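Local coordinates for protein luciferase-like enzymeAMP-CoA-ligase (Zophobas atratus, PDB 4W8O) that probably activates carboxylic acids with ATP for ligation to coenzyme A, as a luciferase-like relative of the AMP-binding (ANL) enzymes, at residues 96-104 with 224-232; 117-128 with 140-149. All coordinates share one frame; numbering follows the deposited sequence.

Interaction 1: 96-104 with 224-232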
loop_
_atom_site.group_PDB
_atom_site.type_symbol
_atom_site.label_atom_id
_atom_site.label_comp_id
_atom_site.label_asym_id
_atom_site.label_seq_id
_atom_site.Cartn_x
_atom_site.Cartn_y
_atom_site.Cartn_z
ATOM N N LYS A 96 -12.424 8.300 -7.160
ATOM C CA LYS A 96 -11.791 7.941 -5.896
ATOM C C LYS A 96 -11.899 6.430 -5.734
ATOM O O LYS A 96 -12.996 5.880 -5.869
ATOM C CB LYS A 96 -12.503 8.631 -4.723
ATOM C CG LYS A 96 -12.318 10.142 -4.656
ATOM C CD LYS A 96 -13.384 10.935 -5.394
ATOM C CE LYS A 96 -12.979 12.398 -5.550
ATOM N NZ LYS A 96 -12.006 12.625 -6.662
ATOM N N VAL A 97 -10.786 5.765 -5.452
ATOM C CA VAL A 97 -10.789 4.306 -5.248
ATOM C C VAL A 97 -10.479 3.941 -3.809
ATOM O O VAL A 97 -9.644 4.573 -3.164
ATOM C CB VAL A 97 -9.817 3.550 -6.186
ATOM C CG1 VAL A 97 -10.190 3.799 -7.635
ATOM C CG2 VAL A 97 -8.357 3.930 -5.933
ATOM N N VAL A 98 -11.166 2.911 -3.320
ATOM C CA VAL A 98 -11.032 2.466 -1.941
ATOM C C VAL A 98 -11.296 0.964 -1.831
ATOM O O VAL A 98 -12.194 0.432 -2.474
ATOM C CB VAL A 98 -11.966 3.266 -0.994
ATOM C CG1 VAL A 98 -13.432 3.086 -1.360
ATOM C CG2 VAL A 98 -11.725 2.866 0.457
ATOM N N ASN A 99 -10.511 0.289 -1.008
ATOM C CA ASN A 99 -10.644 -1.154 -0.827
ATOM C C ASN A 99 -11.163 -1.529 0.555
ATOM O O ASN A 99 -10.798 -0.907 1.557
ATOM C CB ASN A 99 -9.301 -1.825 -1.095
ATOM C CG ASN A 99 -8.770 -1.509 -2.479
ATOM O OD1 ASN A 99 -9.147 -2.156 -3.444
ATOM N ND2 ASN A 99 -7.917 -0.475 -2.586
ATOM N N LEU A 100 -12.029 -2.541 0.594
ATOM C CA LEU A 100 -12.508 -3.122 1.843
ATOM C C LEU A 100 -11.859 -4.481 2.076
ATOM O O LEU A 100 -11.494 -5.165 1.128
ATOM C CB LEU A 100 -14.018 -3.302 1.804
ATOM C CG LEU A 100 -14.836 -2.078 1.416
ATOM C CD1 LEU A 100 -16.302 -2.459 1.395
ATOM C CD2 LEU A 100 -14.599 -0.906 2.354
ATOM N N ASP A 101 -11.722 -4.863 3.340
ATOM C CA ASP A 101 -11.123 -6.145 3.705
ATOM C C ASP A 101 -12.236 -7.193 3.730
ATOM O O ASP A 101 -13.188 -7.055 4.496
ATOM C CB ASP A 101 -10.464 -6.049 5.085
ATOM C CG ASP A 101 -9.522 -7.220 5.394
ATOM O OD1 ASP A 101 -9.651 -8.315 4.795
ATOM O OD2 ASP A 101 -8.649 -7.034 6.275
ATOM N N PRO A 102 -12.113 -8.244 2.899
ATOM C CA PRO A 102 -13.085 -9.339 2.879
ATOM C C PRO A 102 -13.220 -10.088 4.213
ATOM O O PRO A 102 -14.226 -10.739 4.423
ATOM C CB PRO A 102 -12.536 -10.292 1.811
ATOM C CG PRO A 102 -11.616 -9.478 0.988
ATOM C CD PRO A 102 -11.036 -8.451 1.914
ATOM N N THR A 103 -12.228 -9.981 5.097
ATOM C CA THR A 103 -12.277 -10.654 6.397
ATOM C C THR A 103 -12.989 -9.833 7.468
ATOM O O THR A 103 -13.076 -10.270 8.612
ATOM C CB THR A 103 -10.867 -10.970 6.932
ATOM O OG1 THR A 103 -10.209 -9.748 7.274
ATOM C CG2 THR A 103 -10.042 -11.729 5.901
ATOM N N LEU A 104 -13.478 -8.645 7.129
ATOM C CA LEU A 104 -14.182 -7.830 8.121
ATOM C C LEU A 104 -15.634 -8.279 8.283
ATOM O O LEU A 104 -16.251 -8.772 7.339
ATOM C CB LEU A 104 -14.140 -6.359 7.734
ATOM C CG LEU A 104 -12.778 -5.682 7.888
ATOM C CD1 LEU A 104 -12.732 -4.407 7.056
ATOM C CD2 LEU A 104 -12.464 -5.382 9.349
ATOM N N THR A 224 -3.813 -7.776 1.027
ATOM C CA THR A 224 -4.833 -7.321 0.089
ATOM C C THR A 224 -4.720 -5.818 -0.097
ATOM O O THR A 224 -3.964 -5.153 0.622
ATOM C CB THR A 224 -6.239 -7.653 0.608
ATOM O OG1 THR A 224 -6.430 -7.036 1.885
ATOM C CG2 THR A 224 -6.422 -9.165 0.732
ATOM N N MET A 225 -5.488 -5.288 -1.049
ATOM C CA MET A 225 -5.429 -3.863 -1.407
ATOM C C MET A 225 -6.114 -2.969 -0.377
ATOM O O MET A 225 -6.036 -1.749 -0.453
ATOM C CB MET A 225 -6.026 -3.637 -2.801
ATOM C CG MET A 225 -5.247 -4.306 -3.930
ATOM S SD MET A 225 -3.580 -3.645 -4.122
ATOM C CE MET A 225 -2.844 -4.901 -5.171
ATOM N N TYR A 226 -6.792 -3.581 0.587
ATOM C CA TYR A 226 -7.261 -2.888 1.779
ATOM C C TYR A 226 -6.111 -2.178 2.503
ATOM O O TYR A 226 -6.274 -1.072 3.012
ATOM C CB TYR A 226 -7.889 -3.905 2.716
ATOM C CG TYR A 226 -8.298 -3.379 4.065
ATOM C CD1 TYR A 226 -9.422 -2.575 4.206
ATOM C CD2 TYR A 226 -7.579 -3.714 5.213
ATOM C CE1 TYR A 226 -9.812 -2.100 5.448
ATOM C CE2 TYR A 226 -7.971 -3.258 6.464
ATOM C CZ TYR A 226 -9.087 -2.449 6.575
ATOM O OH TYR A 226 -9.487 -1.987 7.803
ATOM N N TRP A 227 -4.960 -2.834 2.548
ATOM C CA TRP A 227 -3.809 -2.328 3.285
ATOM C C TRP A 227 -2.988 -1.387 2.422
ATOM O O TRP A 227 -2.816 -1.610 1.222
ATOM C CB TRP A 227 -2.943 -3.494 3.778
ATOM C CG TRP A 227 -3.696 -4.427 4.701
ATOM C CD1 TRP A 227 -4.244 -5.640 4.378
ATOM C CD2 TRP A 227 -4.002 -4.205 6.084
ATOM N NE1 TRP A 227 -4.859 -6.190 5.478
ATOM C CE2 TRP A 227 -4.727 -5.333 6.538
ATOM C CE3 TRP A 227 -3.725 -3.165 6.986
ATOM C CZ2 TRP A 227 -5.187 -5.451 7.849
ATOM C CZ3 TRP A 227 -4.177 -3.285 8.299
ATOM C CH2 TRP A 227 -4.903 -4.425 8.717
ATOM N N ILE A 228 -2.506 -0.325 3.049
ATOM C CA ILE A 228 -1.565 0.602 2.429
ATOM C C ILE A 228 -0.438 -0.132 1.699
ATOM O O ILE A 228 -0.069 0.251 0.605
ATOM C CB ILE A 228 -0.995 1.596 3.472
ATOM C CG1 ILE A 228 -0.094 2.656 2.821
ATOM C CG2 ILE A 228 -0.221 0.872 4.556
ATOM C CD1 ILE A 228 -0.819 3.640 1.941
ATOM N N THR A 229 0.096 -1.197 2.285
ATOM C CA THR A 229 1.198 -1.925 1.647
ATOM C C THR A 229 0.804 -2.526 0.291
ATOM O O THR A 229 1.585 -2.483 -0.666
ATOM C CB THR A 229 1.736 -3.032 2.556
ATOM O OG1 THR A 229 0.649 -3.858 2.993
ATOM C CG2 THR A 229 2.426 -2.431 3.765
ATOM N N GLY A 230 -0.396 -3.089 0.202
ATOM C CA GLY A 230 -0.884 -3.613 -1.070
ATOM C C GLY A 230 -0.896 -2.546 -2.167
ATOM O O GLY A 230 -0.334 -2.738 -3.243
ATOM N N MET A 231 -1.545 -1.422 -1.879
ATOM C CA MET A 231 -1.679 -0.325 -2.838
ATOM C C MET A 231 -0.342 0.334 -3.141
ATOM O O MET A 231 -0.067 0.664 -4.295
ATOM C CB MET A 231 -2.658 0.742 -2.309
ATOM C CG MET A 231 -4.118 0.340 -2.400
ATOM S SD MET A 231 -4.674 0.169 -4.108
ATOM C CE MET A 231 -4.570 1.857 -4.697
ATOM N N ALA A 232 0.480 0.536 -2.110
ATOM C CA ALA A 232 1.788 1.152 -2.301
ATOM C C ALA A 232 2.731 0.251 -3.131
ATOM O O ALA A 232 3.507 0.756 -3.958
ATOM C CB ALA A 232 2.414 1.533 -0.965
HETATM O O HOH W 1 -8.389 0.467 2.679
HETATM O O HOH W 2 -6.497 -8.511 6.293
#
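Strand 96-99 and the turn after it meet the loop and first turn of helix 228-239, with D101 laid on the ring of Y226 between two sheets of the AMP-binding fold. D101 CB sits 3.6 Å from the centroid of the Y226 ring, 12° off its normal, a CH-pi contact squarely over one face. The ring gets there because Y226 CG is anti to the backbone N (chi1 174°). Its edge is used as well: Y226 CD1 lies 3.4 Å from N99 O, near the ring plane. L104 CD1 touches CE1 and OH, its side chain crossing the tyrosine's at about a right angle. Y226 in turn places CD2 over the centre of the W227 indole. Two waters complete the join. One donates to both N99 O and Y226 O, at 2.6 Å from the latter; the other accepts from W227 NE1 at 3.0 Å and donates to D101 OD2. The second carboxylate oxygen, OD1, faces its own loop and takes T103 N at 3.1 Å, an Asx turn. Further in, the amide of N99 runs alongside M225, CG 3.5 Å from M225 CB, while ND2 lies 3.6 Å from M231 SD. With only an alanine's methyl in place of the Y226 ring, D101 CB would probably lose the face it rests on and the W227 indole its cover by CD2, leaving a gap and an indole freer to turn. W227 holds the N-cap position, and the contact joins the sheet of strand 96-99 to the helix following strand 218-221 of the other sheet, consistent with the alpha/beta layout of the large domain of ANL enzymes.

Interaction 2: 117-128 with 140-149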
loop_
_atom_site.group_PDB
_atom_site.type_symbol
_atom_site.label_atom_id
_atom_site.label_comp_id
_atom_site.label_asym_id
_atom_site.label_seq_id
_atom_site.Cartn_x
_atom_site.Cartn_y
_atom_site.Cartn_z
ATOM N N THR A 117 -19.833 5.828 0.944
ATOM C CA THR A 117 -21.033 5.769 0.099
ATOM C C THR A 117 -20.714 5.625 -1.393
ATOM O O THR A 117 -20.919 6.555 -2.160
ATOM C CB THR A 117 -21.933 7.001 0.326
ATOM O OG1 THR A 117 -21.207 8.196 0.015
ATOM C CG2 THR A 117 -22.407 7.069 1.785
ATOM N N PRO A 118 -20.208 4.447 -1.805
ATOM C CA PRO A 118 -19.722 4.269 -3.175
ATOM C C PRO A 118 -20.830 4.153 -4.222
ATOM O O PRO A 118 -21.951 3.757 -3.913
ATOM C CB PRO A 118 -18.907 2.979 -3.104
ATOM C CG PRO A 118 -19.445 2.226 -1.935
ATOM C CD PRO A 118 -20.157 3.193 -1.028
ATOM N N ARG A 119 -20.499 4.518 -5.453
ATOM C CA ARG A 119 -21.436 4.413 -6.554
ATOM C C ARG A 119 -21.447 3.002 -7.112
ATOM O O ARG A 119 -22.472 2.508 -7.555
ATOM C CB ARG A 119 -21.063 5.385 -7.657
ATOM C CG ARG A 119 -22.004 5.298 -8.832
ATOM C CD ARG A 119 -22.016 6.593 -9.578
ATOM N NE ARG A 119 -22.729 6.477 -10.840
ATOM C CZ ARG A 119 -22.916 7.494 -11.669
ATOM N NH1 ARG A 119 -22.439 8.701 -11.361
ATOM N NH2 ARG A 119 -23.570 7.308 -12.813
ATOM N N ILE A 120 -20.285 2.370 -7.108
ATOM C CA ILE A 120 -20.155 1.000 -7.559
ATOM C C ILE A 120 -19.237 0.305 -6.582
ATOM O O ILE A 120 -18.299 0.924 -6.057
ATOM C CB ILE A 120 -19.510 0.900 -8.953
ATOM C CG1 ILE A 120 -20.436 1.479 -10.023
ATOM C CG2 ILE A 120 -19.175 -0.550 -9.287
ATOM C CD1 ILE A 120 -19.767 1.692 -11.363
ATOM N N ILE A 121 -19.508 -0.973 -6.349
ATOM C CA ILE A 121 -18.566 -1.836 -5.647
ATOM C C ILE A 121 -18.317 -3.113 -6.450
ATOM O O ILE A 121 -19.257 -3.836 -6.798
ATOM C CB ILE A 121 -19.001 -2.149 -4.193
ATOM C CG1 ILE A 121 -18.071 -3.199 -3.579
ATOM C CG2 ILE A 121 -20.428 -2.647 -4.136
ATOM C CD1 ILE A 121 -18.098 -3.213 -2.072
ATOM N N PHE A 122 -17.049 -3.356 -6.763
ATOM C CA PHE A 122 -16.601 -4.621 -7.353
ATOM C C PHE A 122 -16.321 -5.617 -6.229
ATOM O O PHE A 122 -15.589 -5.306 -5.283
ATOM C CB PHE A 122 -15.330 -4.418 -8.186
ATOM C CG PHE A 122 -15.562 -3.676 -9.481
ATOM C CD1 PHE A 122 -15.679 -2.297 -9.494
ATOM C CD2 PHE A 122 -15.657 -4.360 -10.683
ATOM C CE1 PHE A 122 -15.893 -1.605 -10.684
ATOM C CE2 PHE A 122 -15.873 -3.682 -11.872
ATOM C CZ PHE A 122 -15.996 -2.298 -11.873
ATOM N N VAL A 123 -16.877 -6.822 -6.350
ATOM C CA VAL A 123 -16.816 -7.813 -5.277
ATOM C C VAL A 123 -16.497 -9.221 -5.784
ATOM O O VAL A 123 -17.027 -9.661 -6.793
ATOM C CB VAL A 123 -18.149 -7.829 -4.493
ATOM C CG1 VAL A 123 -19.269 -8.422 -5.335
ATOM C CG2 VAL A 123 -18.013 -8.608 -3.187
ATOM N N GLU A 124 -15.612 -9.916 -5.078
ATOM C CA GLU A 124 -15.360 -11.330 -5.334
ATOM C C GLU A 124 -16.599 -12.142 -4.971
ATOM O O GLU A 124 -17.369 -11.742 -4.092
ATOM C CB GLU A 124 -14.143 -11.831 -4.539
ATOM C CG GLU A 124 -14.313 -11.740 -3.025
ATOM C CD GLU A 124 -13.121 -12.237 -2.227
ATOM O OE1 GLU A 124 -12.031 -12.460 -2.798
ATOM O OE2 GLU A 124 -13.291 -12.408 -1.002
ATOM N N GLU A 125 -16.786 -13.283 -5.631
ATOM C CA GLU A 125 -17.938 -14.153 -5.353
ATOM C C GLU A 125 -18.059 -14.508 -3.868
ATOM O O GLU A 125 -19.160 -14.548 -3.315
ATOM C CB GLU A 125 -17.850 -15.441 -6.173
ATOM C CG GLU A 125 -18.162 -15.251 -7.647
ATOM C CD GLU A 125 -18.031 -16.537 -8.454
ATOM O OE1 GLU A 125 -17.524 -17.543 -7.920
ATOM O OE2 GLU A 125 -18.424 -16.543 -9.633
ATOM N N GLU A 126 -16.919 -14.730 -3.225
ATOM C CA GLU A 126 -16.877 -15.185 -1.836
ATOM C C GLU A 126 -17.319 -14.107 -0.842
ATOM O O GLU A 126 -17.650 -14.406 0.289
ATOM C CB GLU A 126 -15.459 -15.638 -1.471
ATOM C CG GLU A 126 -14.922 -16.804 -2.289
ATOM C CD GLU A 126 -14.395 -16.411 -3.668
ATOM O OE1 GLU A 126 -14.393 -15.208 -4.014
ATOM O OE2 GLU A 126 -14.000 -17.325 -4.427
ATOM N N SER A 127 -17.296 -12.849 -1.260
ATOM C CA SER A 127 -17.640 -11.738 -0.386
ATOM C C SER A 127 -18.968 -11.089 -0.812
ATOM O O SER A 127 -19.358 -10.053 -0.274
ATOM C CB SER A 127 -16.502 -10.704 -0.406
ATOM O OG SER A 127 -15.292 -11.242 0.117
ATOM N N LEU A 128 -19.666 -11.696 -1.773
ATOM C CA LEU A 128 -20.913 -11.128 -2.284
ATOM C C LEU A 128 -22.000 -11.003 -1.204
ATOM O O LEU A 128 -22.591 -9.938 -1.057
ATOM C CB LEU A 128 -21.424 -11.936 -3.486
ATOM C CG LEU A 128 -22.771 -11.533 -4.088
ATOM C CD1 LEU A 128 -22.817 -10.052 -4.416
ATOM C CD2 LEU A 128 -23.060 -12.368 -5.326
ATOM N N LEU A 140 -28.121 1.517 1.992
ATOM C CA LEU A 140 -27.460 2.210 0.899
ATOM C C LEU A 140 -27.781 1.533 -0.417
ATOM O O LEU A 140 -27.825 0.303 -0.500
ATOM C CB LEU A 140 -25.942 2.200 1.097
ATOM C CG LEU A 140 -25.377 3.124 2.170
ATOM C CD1 LEU A 140 -23.892 2.847 2.341
ATOM C CD2 LEU A 140 -25.622 4.585 1.812
ATOM N N SER A 141 -28.004 2.347 -1.440
ATOM C CA SER A 141 -28.114 1.847 -2.799
ATOM C C SER A 141 -26.751 1.976 -3.468
ATOM O O SER A 141 -26.057 2.981 -3.310
ATOM C CB SER A 141 -29.175 2.614 -3.585
ATOM O OG SER A 141 -29.503 1.903 -4.768
ATOM N N CYS A 142 -26.367 0.941 -4.196
ATOM C CA CYS A 142 -25.058 0.877 -4.812
ATOM C C CYS A 142 -25.084 -0.235 -5.835
ATOM O O CYS A 142 -25.625 -1.302 -5.568
ATOM C CB CYS A 142 -23.989 0.573 -3.760
ATOM S SG CYS A 142 -22.290 0.505 -4.386
ATOM N N GLU A 143 -24.509 0.007 -7.004
ATOM C CA GLU A 143 -24.374 -1.046 -7.994
ATOM C C GLU A 143 -23.276 -2.010 -7.535
ATOM O O GLU A 143 -22.209 -1.582 -7.081
ATOM C CB GLU A 143 -24.029 -0.443 -9.358
ATOM C CG GLU A 143 -23.996 -1.438 -10.505
ATOM C CD GLU A 143 -23.311 -0.881 -11.746
ATOM O OE1 GLU A 143 -23.127 0.346 -11.835
ATOM O OE2 GLU A 143 -22.957 -1.676 -12.638
ATOM N N ILE A 144 -23.555 -3.305 -7.630
ATOM C CA ILE A 144 -22.563 -4.334 -7.356
ATOM C C ILE A 144 -22.131 -4.960 -8.677
ATOM O O ILE A 144 -22.962 -5.236 -9.533
ATOM C CB ILE A 144 -23.125 -5.425 -6.423
ATOM C CG1 ILE A 144 -23.384 -4.840 -5.019
ATOM C CG2 ILE A 144 -22.159 -6.602 -6.347
ATOM C CD1 ILE A 144 -24.203 -5.743 -4.121
ATOM N N ILE A 145 -20.826 -5.164 -8.843
ATOM C CA ILE A 145 -20.296 -5.868 -10.009
ATOM C C ILE A 145 -19.414 -7.002 -9.494
ATOM O O ILE A 145 -18.496 -6.767 -8.714
ATOM C CB ILE A 145 -19.529 -4.915 -10.949
ATOM C CG1 ILE A 145 -20.475 -3.822 -11.469
ATOM C CG2 ILE A 145 -18.929 -5.677 -12.120
ATOM C CD1 ILE A 145 -19.830 -2.807 -12.387
ATOM N N VAL A 146 -19.711 -8.230 -9.923
ATOM C CA VAL A 146 -19.077 -9.423 -9.367
ATOM C C VAL A 146 -17.891 -9.858 -10.223
ATOM O O VAL A 146 -17.971 -9.844 -11.453
ATOM C CB VAL A 146 -20.096 -10.589 -9.265
ATOM C CG1 VAL A 146 -19.429 -11.875 -8.788
ATOM C CG2 VAL A 146 -21.242 -10.209 -8.343
ATOM N N PHE A 147 -16.790 -10.221 -9.567
ATOM C CA PHE A 147 -15.690 -10.917 -10.230
ATOM C C PHE A 147 -16.084 -12.374 -10.406
ATOM O O PHE A 147 -15.713 -13.232 -9.617
ATOM C CB PHE A 147 -14.387 -10.836 -9.419
ATOM C CG PHE A 147 -13.793 -9.461 -9.349
ATOM C CD1 PHE A 147 -13.251 -8.868 -10.478
ATOM C CD2 PHE A 147 -13.768 -8.758 -8.146
ATOM C CE1 PHE A 147 -12.700 -7.596 -10.421
ATOM C CE2 PHE A 147 -13.213 -7.487 -8.080
ATOM C CZ PHE A 147 -12.680 -6.902 -9.227
ATOM N N GLY A 148 -16.837 -12.651 -11.454
ATOM C CA GLY A 148 -17.324 -13.998 -11.699
ATOM C C GLY A 148 -18.676 -13.945 -12.365
ATOM O O GLY A 148 -18.954 -13.030 -13.153
ATOM N N LYS A 149 -19.518 -14.919 -12.039
ATOM C CA LYS A 149 -20.831 -15.052 -12.659
ATOM C C LYS A 149 -21.891 -14.415 -11.779
ATOM O O LYS A 149 -21.833 -14.510 -10.553
ATOM C CB LYS A 149 -21.184 -16.527 -12.858
ATOM C CG LYS A 149 -21.993 -16.799 -14.112
ATOM C CD LYS A 149 -21.078 -17.079 -15.297
ATOM C CE LYS A 149 -20.618 -18.533 -15.310
ATOM N NZ LYS A 149 -19.374 -18.731 -16.105
HETATM O O HOH W 3 -23.553 3.875 -1.595
HETATM O O HOH W 4 -25.009 2.788 -8.342
HETATM O O HOH W 5 -14.712 -14.100 -7.274
#
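I145 lies beside F122 on neighbouring parallel strands, and its side chain can be followed outward from the backbone. CB stands over one face of the F122 ring, offset toward the rim, 4.2 Å from the centroid and 25° off the normal. CG2 leans on the ring at F122 CE2, 3.7 Å away. With CG1 anti to the carbonyl carbon (chi1 -61°) and the chain then extended (chi2 179°), CG1 passes I120 CG2 and CD1 touches both I120 CG2 and F122 CZ, 3.9 Å from each. F147 continues this face: its CE2 touches F122 CB at 3.7 Å, the two rings meeting obliquely, and P86 of helix 85-92 packs on both. The opposite face is aliphatic, V123 CG1 against I144 CG2 at 3.6 Å, with L128 reaching across to I144 and V146.

Between the faces, I121 N bonds to E143 O, I145 N to I121 O, V123 N to I145 O and F147 N to V123 O. Past the strands the pairing passes to a side chain: E125 OE2 accepts K149 N at 3.1 Å through its anti lone pair. The same oxygen lies 3.5 Å from G148 CA, where a side chain would collide with it. Helix 128-138 links the strands and covers the face of I121, V123 and I144, as in a classical beta-alpha-beta crossover of a parallel sheet.

In the fold
Both contacts reach one mixed sheet, in which strand 72-76 separates strand 96-99 of interaction 1 from strand 120-124 of interaction 2. Their centres lie about 15 Å apart, yet they touch: P102 CB is 3.4 Å from S127 OG and 3.6 Å from E124 OE2, and L100 CD1 meets I121 CD1 at 4.0 Å. In sequence, the whole of interaction 2 falls between 96-104 and 224-232. Interaction 1 borders the pocket holding a polyether molecule, probably from crystallisation: I228, T229 and A232 line it, and the W227 side chain is about 5 Å from the ligand. Interaction 2, its centre about 22 Å from the chain centre, builds an outer part of the sheet.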